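PDB 4MF4: HpcH/HpaI aldolase/citrate lyase family protein from Burkholderia cenocepacia, which is of unknown function but belongs to the HpcH/HpaI aldolase/citrate lyase family and folds as a closed eight-stranded beta/alpha (TIM) barrel. Local coordinates for residues 82-87 / 103-108; 110-115 / 174-179; 160-165 / 183-188; 169-174 / 209-214. All coordinates share one frame; numbering follows the deposited sequence.

Contact 1 (82-87 / 103-108); sequences VVRVPA and TLMFPC. With EDO (1,2-ethanediol), chain G.
M105 lies obliquely across the aliphatic part of R84, its SD 3.9 Å from R84 CD. The M105 chain leaves the backbone extended, with CG anti to the backbone N, and bends only at its last torsion (chi3 -50°), which turns CE back to 4.4 Å from V82 CG1. R84 also starts anti to its N and bends at chi3. At its far end NH2 donates to O2 of the 1,2-ethanediol (EDO) at 2.8 Å; the diol oxygen sits at the guanidinium edge, in its plane. NE makes a salt bridge to D54 and NH1 a hydrogen bond to Q164, so several acceptors fix the rotation of this group.

The two strands run parallel, with axes 26° apart. V83 N donates to T103 O at 3.0 Å, and V83 O accepts from M105 N at 2.8 Å, with the donor above the carbonyl plane. The last bond of this ladder, V85 N to M105 O at 3.1 Å, is more bent (146° at the hydrogen), as the first strand passes into loop. There P107 CD comes within 3.4 Å of V85 O. On the face bearing V83 and L104, L104 CD2 reaches 3.9 Å from V83 CB.

The segments carry the two parallel strands of the beta-alpha-beta unit made by strand 80-84, helix 90-98 and strand 103-106. L104 and F106 face that helix, whereas R84 and M105 point into the barrel toward W31 of strand 27-32; strands 50-54 and 160-165 continue the sheet.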
# COMPACT_ATOMS: atom_id res chain seq x y z
N VAL A 82 18.24 13.27 5.53
CA VAL A 82 17.66 14.44 6.18
C VAL A 82 16.15 14.35 5.90
O VAL A 82 15.74 13.96 4.77
CB VAL A 82 18.25 15.71 5.52
CG1 VAL A 82 17.57 16.97 6.03
CG2 VAL A 82 19.77 15.79 5.74
N VAL A 83 15.33 14.67 6.89
CA VAL A 83 13.87 14.74 6.68
C VAL A 83 13.38 16.16 6.81
O VAL A 83 13.64 16.82 7.84
CB VAL A 83 13.09 13.78 7.65
CG1 VAL A 83 11.59 14.01 7.56
CG2 VAL A 83 13.40 12.33 7.32
N ARG A 84 12.71 16.70 5.78
CA ARG A 84 12.01 17.99 5.98
C ARG A 84 10.57 17.74 6.42
O ARG A 84 9.77 17.23 5.61
CB ARG A 84 12.00 18.88 4.75
CG ARG A 84 11.12 20.13 4.98
CD ARG A 84 11.44 21.25 4.03
NE ARG A 84 10.91 20.98 2.70
CZ ARG A 84 10.93 21.83 1.67
NH1 ARG A 84 11.51 23.04 1.76
NH2 ARG A 84 10.40 21.46 0.52
N VAL A 85 10.23 18.11 7.67
CA VAL A 85 8.89 17.87 8.19
C VAL A 85 7.92 18.87 7.58
O VAL A 85 8.34 19.91 7.06
CB VAL A 85 8.82 17.86 9.74
CG1 VAL A 85 9.70 16.77 10.30
CG2 VAL A 85 9.15 19.22 10.35
N PRO A 86 6.61 18.54 7.60
CA PRO A 86 5.62 19.42 6.99
C PRO A 86 5.43 20.74 7.74
O PRO A 86 5.16 21.75 7.11
CB PRO A 86 4.31 18.60 7.04
CG PRO A 86 4.74 17.20 7.32
CD PRO A 86 5.98 17.35 8.18
N ALA A 87 5.57 20.70 9.08
CA ALA A 87 5.23 21.83 9.96
C ALA A 87 5.84 21.54 11.34
O ALA A 87 6.27 20.44 11.62
CB ALA A 87 3.73 21.99 10.09
N THR A 103 18.51 13.94 11.40
CA THR A 103 18.68 15.32 10.96
C THR A 103 17.33 15.78 10.39
O THR A 103 16.77 15.15 9.48
CB THR A 103 19.80 15.47 9.92
OG1 THR A 103 21.05 14.95 10.42
CG2 THR A 103 19.96 16.92 9.52
N LEU A 104 16.80 16.85 10.95
CA LEU A 104 15.49 17.36 10.58
C LEU A 104 15.60 18.77 10.05
O LEU A 104 16.39 19.59 10.59
CB LEU A 104 14.60 17.40 11.80
CG LEU A 104 14.13 16.09 12.38
CD1 LEU A 104 13.04 16.38 13.41
CD2 LEU A 104 13.67 15.15 11.30
N MET A 105 14.86 19.05 8.98
CA MET A 105 14.74 20.39 8.46
C MET A 105 13.33 20.93 8.78
O MET A 105 12.33 20.27 8.49
CB MET A 105 14.97 20.44 6.95
CG MET A 105 14.98 21.88 6.42
SD MET A 105 15.26 22.02 4.66
CE MET A 105 16.71 21.01 4.43
N PHE A 106 13.27 22.12 9.38
CA PHE A 106 11.99 22.80 9.68
C PHE A 106 11.73 23.96 8.70
O PHE A 106 12.58 24.87 8.55
CB PHE A 106 12.04 23.33 11.11
CG PHE A 106 12.04 22.28 12.14
CD1 PHE A 106 13.21 21.62 12.49
CD2 PHE A 106 10.84 21.90 12.74
CE1 PHE A 106 13.20 20.64 13.47
CE2 PHE A 106 10.83 20.92 13.70
CZ PHE A 106 12.02 20.28 14.06
N PRO A 107 10.59 23.94 8.03
CA PRO A 107 10.23 24.99 7.10
C PRO A 107 9.82 26.24 7.84
O PRO A 107 9.52 26.20 9.02
CB PRO A 107 9.02 24.42 6.35
CG PRO A 107 8.46 23.36 7.18
CD PRO A 107 9.55 22.89 8.13
N CYS A 108 9.75 27.35 7.13
CA CYS A 108 9.06 28.51 7.71
C CYS A 108 9.53 28.90 9.13
O CYS A 108 8.69 29.05 10.02
CB CYS A 108 7.55 28.20 7.87
SG CYS A 108 6.61 27.58 6.46
C1 EDO G . 13.39 23.17 -1.43
O1 EDO G . 13.61 24.56 -1.12
C2 EDO G . 12.24 22.95 -2.42
O2 EDO G . 10.99 23.09 -1.73

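Contact 2 (110-115 / 174-179); sequences ETPDDA and VERIAA
I177, P112 and R176 account for most of the surface buried here: I177 and R176 of helix 174-178 meet P112 and its neighbours at the start of helix 112-121. I177 puts CG1 beside its own backbone N, and this branch lies against the peptide joining T111 to P112, 3.7 Å from T111 C. Its CD1 continues to 3.9 Å from E110 C, while CG2, anti to the backbone N, meets A115 CB at 4.1 Å. One isoleucine thus spans the approach to the helix and its first turn. The P112 ring crosses I177 at about a right angle and turns its CG to R176: this atom stands 3.8 Å above the guanidinium plane, over its centre. R176 attains that position by bending at chi3 (81°), and a salt bridge from NH1 to E173 anchors its charged end, so packing on one face and the charge of E173 both position the group.

The proline-bearing turn is itself fixed by side-chain bonds. T111 OG1 accepts from D114 N at 3.0 Å and nearly straight (165°). D114 OD2 in return takes E110 N at 3.1 Å through its anti lone pair, and T111 N only weakly.

This reciprocal T111-D114 pairing is a capping box at the N terminus of helix 112-121. With helix 174-178 laid against it, the contact represents the side-by-side packing of helices within the outer layer of a beta/alpha barrel.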
# COMPACT_ATOMS: atom_id res chain seq x y z
N GLU A 110 10.78 31.80 11.35
CA GLU A 110 10.83 33.25 11.20
C GLU A 110 11.34 34.04 12.39
O GLU A 110 11.70 35.21 12.23
CB GLU A 110 9.44 33.75 10.88
CG GLU A 110 8.87 33.04 9.68
CD GLU A 110 7.64 33.75 9.17
OE1 GLU A 110 7.71 34.39 8.11
OE2 GLU A 110 6.62 33.69 9.88
N THR A 111 11.35 33.43 13.57
CA THR A 111 11.81 34.10 14.78
C THR A 111 12.72 33.20 15.60
O THR A 111 12.72 32.00 15.44
CB THR A 111 10.62 34.48 15.67
OG1 THR A 111 9.96 33.29 16.09
CG2 THR A 111 9.60 35.37 14.89
N PRO A 112 13.50 33.78 16.51
CA PRO A 112 14.31 32.91 17.30
C PRO A 112 13.42 32.05 18.20
O PRO A 112 13.81 30.95 18.49
CB PRO A 112 15.21 33.87 18.10
CG PRO A 112 14.61 35.22 17.97
CD PRO A 112 13.86 35.20 16.68
N ASP A 113 12.24 32.52 18.61
CA ASP A 113 11.28 31.63 19.34
C ASP A 113 10.85 30.42 18.53
O ASP A 113 10.82 29.36 19.07
CB ASP A 113 10.03 32.38 19.84
CG ASP A 113 10.33 33.21 21.06
OD1 ASP A 113 11.49 33.17 21.52
OD2 ASP A 113 9.43 33.92 21.57
N ASP A 114 10.56 30.58 17.25
CA ASP A 114 10.27 29.45 16.39
C ASP A 114 11.43 28.44 16.39
O ASP A 114 11.22 27.25 16.44
CB ASP A 114 10.09 29.90 14.92
CG ASP A 114 8.82 30.73 14.67
OD1 ASP A 114 7.94 30.81 15.54
OD2 ASP A 114 8.74 31.32 13.59
N ALA A 115 12.65 28.93 16.22
CA ALA A 115 13.86 28.10 16.14
C ALA A 115 14.08 27.34 17.45
O ALA A 115 14.31 26.12 17.45
CB ALA A 115 15.08 28.97 15.82
N VAL A 174 17.54 36.94 11.52
CA VAL A 174 18.43 35.83 11.21
C VAL A 174 19.67 35.73 12.10
O VAL A 174 20.14 34.64 12.39
CB VAL A 174 18.84 35.78 9.75
CG1 VAL A 174 19.81 36.91 9.41
CG2 VAL A 174 19.51 34.43 9.44
N GLU A 175 20.19 36.86 12.57
CA GLU A 175 21.34 36.80 13.46
C GLU A 175 20.91 36.16 14.80
O GLU A 175 21.61 35.33 15.35
CB GLU A 175 21.99 38.19 13.63
CG GLU A 175 22.53 38.77 12.30
CD GLU A 175 21.48 39.49 11.43
OE1 GLU A 175 20.31 39.68 11.87
OE2 GLU A 175 21.82 39.88 10.27
N ARG A 176 19.75 36.51 15.31
CA ARG A 176 19.26 35.91 16.58
C ARG A 176 18.82 34.44 16.39
O ARG A 176 18.91 33.63 17.33
CB ARG A 176 18.10 36.74 17.13
CG ARG A 176 18.46 38.17 17.56
CD ARG A 176 17.22 39.06 17.59
NE ARG A 176 16.45 38.89 18.84
CZ ARG A 176 15.12 38.90 18.97
NH1 ARG A 176 14.31 39.04 17.92
NH2 ARG A 176 14.58 38.74 20.16
N ILE A 177 18.29 34.10 15.21
CA ILE A 177 18.03 32.70 14.86
C ILE A 177 19.33 31.89 14.87
O ILE A 177 19.42 30.83 15.47
CB ILE A 177 17.31 32.56 13.52
CG1 ILE A 177 15.89 33.13 13.66
CG2 ILE A 177 17.25 31.09 13.09
CD1 ILE A 177 15.18 33.35 12.36
N ALA A 178 20.36 32.43 14.22
CA ALA A 178 21.67 31.77 14.19
C ALA A 178 22.28 31.54 15.58
O ALA A 178 22.95 30.53 15.79
CB ALA A 178 22.62 32.58 13.36
N ALA A 179 22.04 32.46 16.50
CA ALA A 179 22.59 32.36 17.86
C ALA A 179 21.75 31.46 18.76
O ALA A 179 22.12 31.22 19.91
CB ALA A 179 22.69 33.73 18.49

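Contact 3 (160-165 / 183-188); sequences AVIVQV and VDCLFV
Strands 160-165 and 185-188 run parallel, their axes 34° apart, through a ladder in which V163 N donates to C185 O at 3.1 Å, F187 N to V163 O at 2.8 Å and V165 N to F187 O at 2.8 Å. V165 O, beyond the last of these bonds, is buried with no partner in the model. At the other end D184 takes over: its N donates to V161 O at 2.9 Å, nearly along the C=O axis, and its OD2 accepts V161 N at 2.9 Å through the anti lone pair. The same residue therefore grips both polar atoms of V161, while OD1 forms a salt bridge with R21.

On one face, I162 CG2 presses on F187 CB at 3.6 Å. F187 has CG anti to the backbone N (chi1 -171°), which sends its ring alongside Q164, both pointing the same way. Q164 CG meets the ring edge, 4.0 Å from CD1, and the amide and ring planes are 78° apart; Q164 OE1 accepts from R84 NH1. On the other face, V163 holds CG2 in the crowded position between its backbone N and carbonyl carbon, where it touches L186 CD2 at 3.8 Å as well as V183.

The first face looks into the barrel, toward M105 of strand 103-106 and L246 of strand 246-251; the second is covered by helix 174-178, with I177 on both V163 and L186.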
# COMPACT_ATOMS: atom_id res chain seq x y z
N ALA A 160 20.42 16.58 14.76
CA ALA A 160 20.73 17.87 14.17
C ALA A 160 19.50 18.60 13.66
O ALA A 160 18.57 17.99 13.14
CB ALA A 160 21.73 17.70 13.06
N VAL A 161 19.49 19.93 13.83
CA VAL A 161 18.36 20.76 13.45
C VAL A 161 18.82 21.78 12.39
O VAL A 161 19.77 22.54 12.59
CB VAL A 161 17.75 21.48 14.66
CG1 VAL A 161 16.69 22.49 14.24
CG2 VAL A 161 17.20 20.48 15.67
N ILE A 162 18.11 21.76 11.28
CA ILE A 162 18.26 22.72 10.18
C ILE A 162 16.98 23.56 10.11
O ILE A 162 15.84 23.02 10.02
CB ILE A 162 18.43 22.01 8.82
CG1 ILE A 162 19.56 20.99 8.86
CG2 ILE A 162 18.68 23.04 7.72
CD1 ILE A 162 19.71 20.12 7.63
N VAL A 163 17.15 24.89 10.17
CA VAL A 163 16.01 25.82 10.10
C VAL A 163 15.99 26.52 8.73
O VAL A 163 17.00 27.08 8.29
CB VAL A 163 16.02 26.84 11.24
CG1 VAL A 163 15.84 26.10 12.56
CG2 VAL A 163 17.29 27.69 11.31
N GLN A 164 14.85 26.47 8.07
CA GLN A 164 14.74 27.09 6.80
C GLN A 164 14.32 28.55 7.01
O GLN A 164 13.32 28.82 7.67
CB GLN A 164 13.76 26.31 5.92
CG GLN A 164 13.78 26.74 4.49
CD GLN A 164 13.09 25.73 3.52
OE1 GLN A 164 12.62 24.66 3.91
NE2 GLN A 164 13.02 26.11 2.27
N VAL A 165 15.11 29.48 6.48
CA VAL A 165 14.83 30.91 6.66
C VAL A 165 14.29 31.40 5.32
O VAL A 165 14.99 31.45 4.33
CB VAL A 165 16.08 31.68 7.08
CG1 VAL A 165 15.73 33.14 7.33
CG2 VAL A 165 16.67 31.08 8.34
N VAL A 183 20.63 25.17 16.88
CA VAL A 183 20.50 25.40 15.44
C VAL A 183 21.83 25.03 14.77
O VAL A 183 22.84 25.68 15.00
CB VAL A 183 20.14 26.87 15.11
CG1 VAL A 183 20.34 27.19 13.62
CG2 VAL A 183 18.71 27.14 15.52
N ASP A 184 21.85 23.96 13.98
CA ASP A 184 23.12 23.47 13.40
C ASP A 184 23.31 23.99 11.96
O ASP A 184 24.41 23.91 11.42
CB ASP A 184 23.19 21.95 13.39
CG ASP A 184 22.98 21.33 14.79
OD1 ASP A 184 23.73 21.72 15.74
OD2 ASP A 184 22.05 20.50 14.95
N CYS A 185 22.26 24.53 11.33
CA CYS A 185 22.40 25.01 9.98
C CYS A 185 21.29 25.97 9.63
O CYS A 185 20.16 25.70 10.00
CB CYS A 185 22.29 23.82 9.02
SG CYS A 185 22.57 24.25 7.28
N LEU A 186 21.58 27.04 8.90
CA LEU A 186 20.55 27.93 8.39
C LEU A 186 20.34 27.54 6.94
O LEU A 186 21.32 27.49 6.20
CB LEU A 186 20.98 29.39 8.44
CG LEU A 186 21.41 29.98 9.76
CD1 LEU A 186 22.06 31.35 9.58
CD2 LEU A 186 20.24 30.01 10.72
N PHE A 187 19.10 27.29 6.52
CA PHE A 187 18.89 26.87 5.13
C PHE A 187 18.09 27.89 4.33
O PHE A 187 17.01 28.28 4.73
CB PHE A 187 18.22 25.50 5.13
CG PHE A 187 18.13 24.85 3.77
CD1 PHE A 187 17.07 25.11 2.95
CD2 PHE A 187 19.08 23.95 3.36
CE1 PHE A 187 16.95 24.48 1.74
CE2 PHE A 187 18.98 23.31 2.14
CZ PHE A 187 17.90 23.56 1.35
N VAL A 188 18.64 28.36 3.23
CA VAL A 188 17.92 29.26 2.30
C VAL A 188 17.21 28.51 1.17
O VAL A 188 17.84 27.80 0.36
CB VAL A 188 18.92 30.27 1.66
CG1 VAL A 188 18.20 31.25 0.74
CG2 VAL A 188 19.67 31.05 2.73

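Contact 4 (169-174 / 209-214); sequences RGVDEV and ETAMAR
Nearly straight from CG to NE, with CG anti to the backbone N (chi1 -174°), R214 reaches from helix 206-222 to the C-terminal end of helix 168-172. Its guanidinium lies flat beneath that end: V171 O stands 3.2 Å above the plane, over its centre. D172 O is 2.9 Å from R214 NH2, but the angle is too poor for a hydrogen bond, so the attraction to these carbonyls is probably electrostatic, consistent with a positive group at the negative end of a helix. D172 adds a long salt bridge, OD1 to R214 NH1 at 3.5 Å, with the carboxylate and guanidinium planes 61° apart. NE has a stronger partner in E175 OE2. In this beta/alpha barrel the contact joins helix 168-172, after strand 160-165, to helix 206-222, between strands 185-188 and 225-230.

Apolar branches support the arginine stem. V171 has CG1 anti to its N, which lays that methyl 3.9 Å from R214 CD, while CG2 touches A211 CB at 4.1 Å. V174 adopts the less roomy conformation, with CG1 between the backbone N and carbonyl carbon (chi1 71°), and slides past the arginine in the opposite direction, CG1 4.0 Å from R214 NE. V171 also packs on L193 of helix 190-196.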
# COMPACT_ATOMS: atom_id res chain seq x y z
N ARG A 169 10.54 38.52 7.59
CA ARG A 169 10.69 38.64 9.03
C ARG A 169 11.86 37.75 9.47
O ARG A 169 12.65 38.11 10.33
CB ARG A 169 9.41 38.21 9.76
CG ARG A 169 9.60 38.04 11.27
CD ARG A 169 8.29 37.83 11.97
NE ARG A 169 7.45 36.85 11.28
CZ ARG A 169 6.18 36.61 11.60
NH1 ARG A 169 5.59 37.30 12.57
NH2 ARG A 169 5.48 35.69 10.93
N GLY A 170 11.94 36.58 8.88
CA GLY A 170 13.02 35.63 9.21
C GLY A 170 14.38 36.21 8.89
O GLY A 170 15.33 36.05 9.65
N VAL A 171 14.47 36.89 7.75
CA VAL A 171 15.73 37.54 7.39
C VAL A 171 16.10 38.63 8.41
O VAL A 171 17.25 38.70 8.83
CB VAL A 171 15.75 38.08 5.95
CG1 VAL A 171 17.08 38.75 5.68
CG2 VAL A 171 15.56 36.94 4.93
N ASP A 172 15.12 39.41 8.87
CA ASP A 172 15.40 40.45 9.87
C ASP A 172 15.86 39.85 11.20
O ASP A 172 16.63 40.48 11.93
CB ASP A 172 14.17 41.33 10.11
CG ASP A 172 13.78 42.15 8.89
OD1 ASP A 172 14.65 42.86 8.32
OD2 ASP A 172 12.60 42.09 8.51
N GLU A 173 15.42 38.62 11.48
CA GLU A 173 15.67 37.96 12.74
C GLU A 173 16.83 36.98 12.65
O GLU A 173 17.11 36.29 13.61
CB GLU A 173 14.36 37.20 13.16
CG GLU A 173 13.21 38.09 13.65
CD GLU A 173 13.47 38.60 15.07
OE1 GLU A 173 12.54 38.71 15.87
OE2 GLU A 173 14.63 38.85 15.41
N VAL A 174 17.54 36.94 11.52
CA VAL A 174 18.43 35.83 11.21
C VAL A 174 19.67 35.73 12.10
O VAL A 174 20.14 34.64 12.39
CB VAL A 174 18.84 35.78 9.75
CG1 VAL A 174 19.81 36.91 9.41
CG2 VAL A 174 19.51 34.43 9.44
N GLU A 209 18.56 38.80 -3.69
CA GLU A 209 20.02 38.51 -3.56
C GLU A 209 20.58 39.15 -2.30
O GLU A 209 21.37 38.54 -1.61
CB GLU A 209 20.83 38.88 -4.83
CG GLU A 209 20.45 37.95 -5.99
CD GLU A 209 21.34 38.02 -7.23
OE1 GLU A 209 21.94 39.08 -7.52
OE2 GLU A 209 21.39 37.01 -7.96
N THR A 210 20.10 40.36 -1.95
CA THR A 210 20.48 41.03 -0.72
C THR A 210 20.05 40.27 0.54
O THR A 210 20.83 40.15 1.50
CB THR A 210 19.91 42.46 -0.66
OG1 THR A 210 20.43 43.23 -1.74
CG2 THR A 210 20.27 43.15 0.64
N ALA A 211 18.82 39.74 0.52
CA ALA A 211 18.36 38.97 1.63
C ALA A 211 19.21 37.70 1.79
O ALA A 211 19.63 37.37 2.91
CB ALA A 211 16.90 38.63 1.48
N MET A 212 19.45 36.99 0.69
CA MET A 212 20.21 35.76 0.77
C MET A 212 21.61 36.02 1.33
O MET A 212 22.07 35.28 2.20
CB MET A 212 20.27 35.08 -0.59
CG MET A 212 18.91 34.66 -1.16
SD MET A 212 19.02 34.16 -2.89
CE MET A 212 20.13 32.80 -2.76
N ALA A 213 22.29 37.06 0.82
CA ALA A 213 23.62 37.46 1.27
C ALA A 213 23.61 37.69 2.78
O ALA A 213 24.53 37.24 3.48
CB ALA A 213 24.09 38.72 0.51
N ARG A 214 22.56 38.34 3.31
CA ARG A 214 22.44 38.54 4.74
C ARG A 214 22.41 37.25 5.53
O ARG A 214 23.06 37.14 6.57
CB ARG A 214 21.23 39.42 5.13
CG ARG A 214 21.21 39.76 6.61
CD ARG A 214 20.11 40.75 6.97
NE ARG A 214 19.83 40.79 8.41
CZ ARG A 214 18.88 41.53 8.96
NH1 ARG A 214 18.09 42.30 8.21
NH2 ARG A 214 18.72 41.51 10.26

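From the N terminus, contact 1 (82-87 with 103-108) closes a short loop through helix 90-98 and is complete before any other opens. Contact 2 starts just beyond it at 110-115 and spans the long excursion to 174-179. Contact 3 opens inside that span, at 160-165, and closes after it, at 183-188; contact 4 opens at 169-174 and closes last, at 209-214. Contacts 2, 3 and 4 therefore all cross one another, and contacts 2 and 4 share V174. Contacts 1 and 3 are joined in the barrel sheet by backbone bonds between F106 and strand 160-165, whereas contacts 2 and 4 tie the outer helices over it and are linked by the E110-R169 salt bridge.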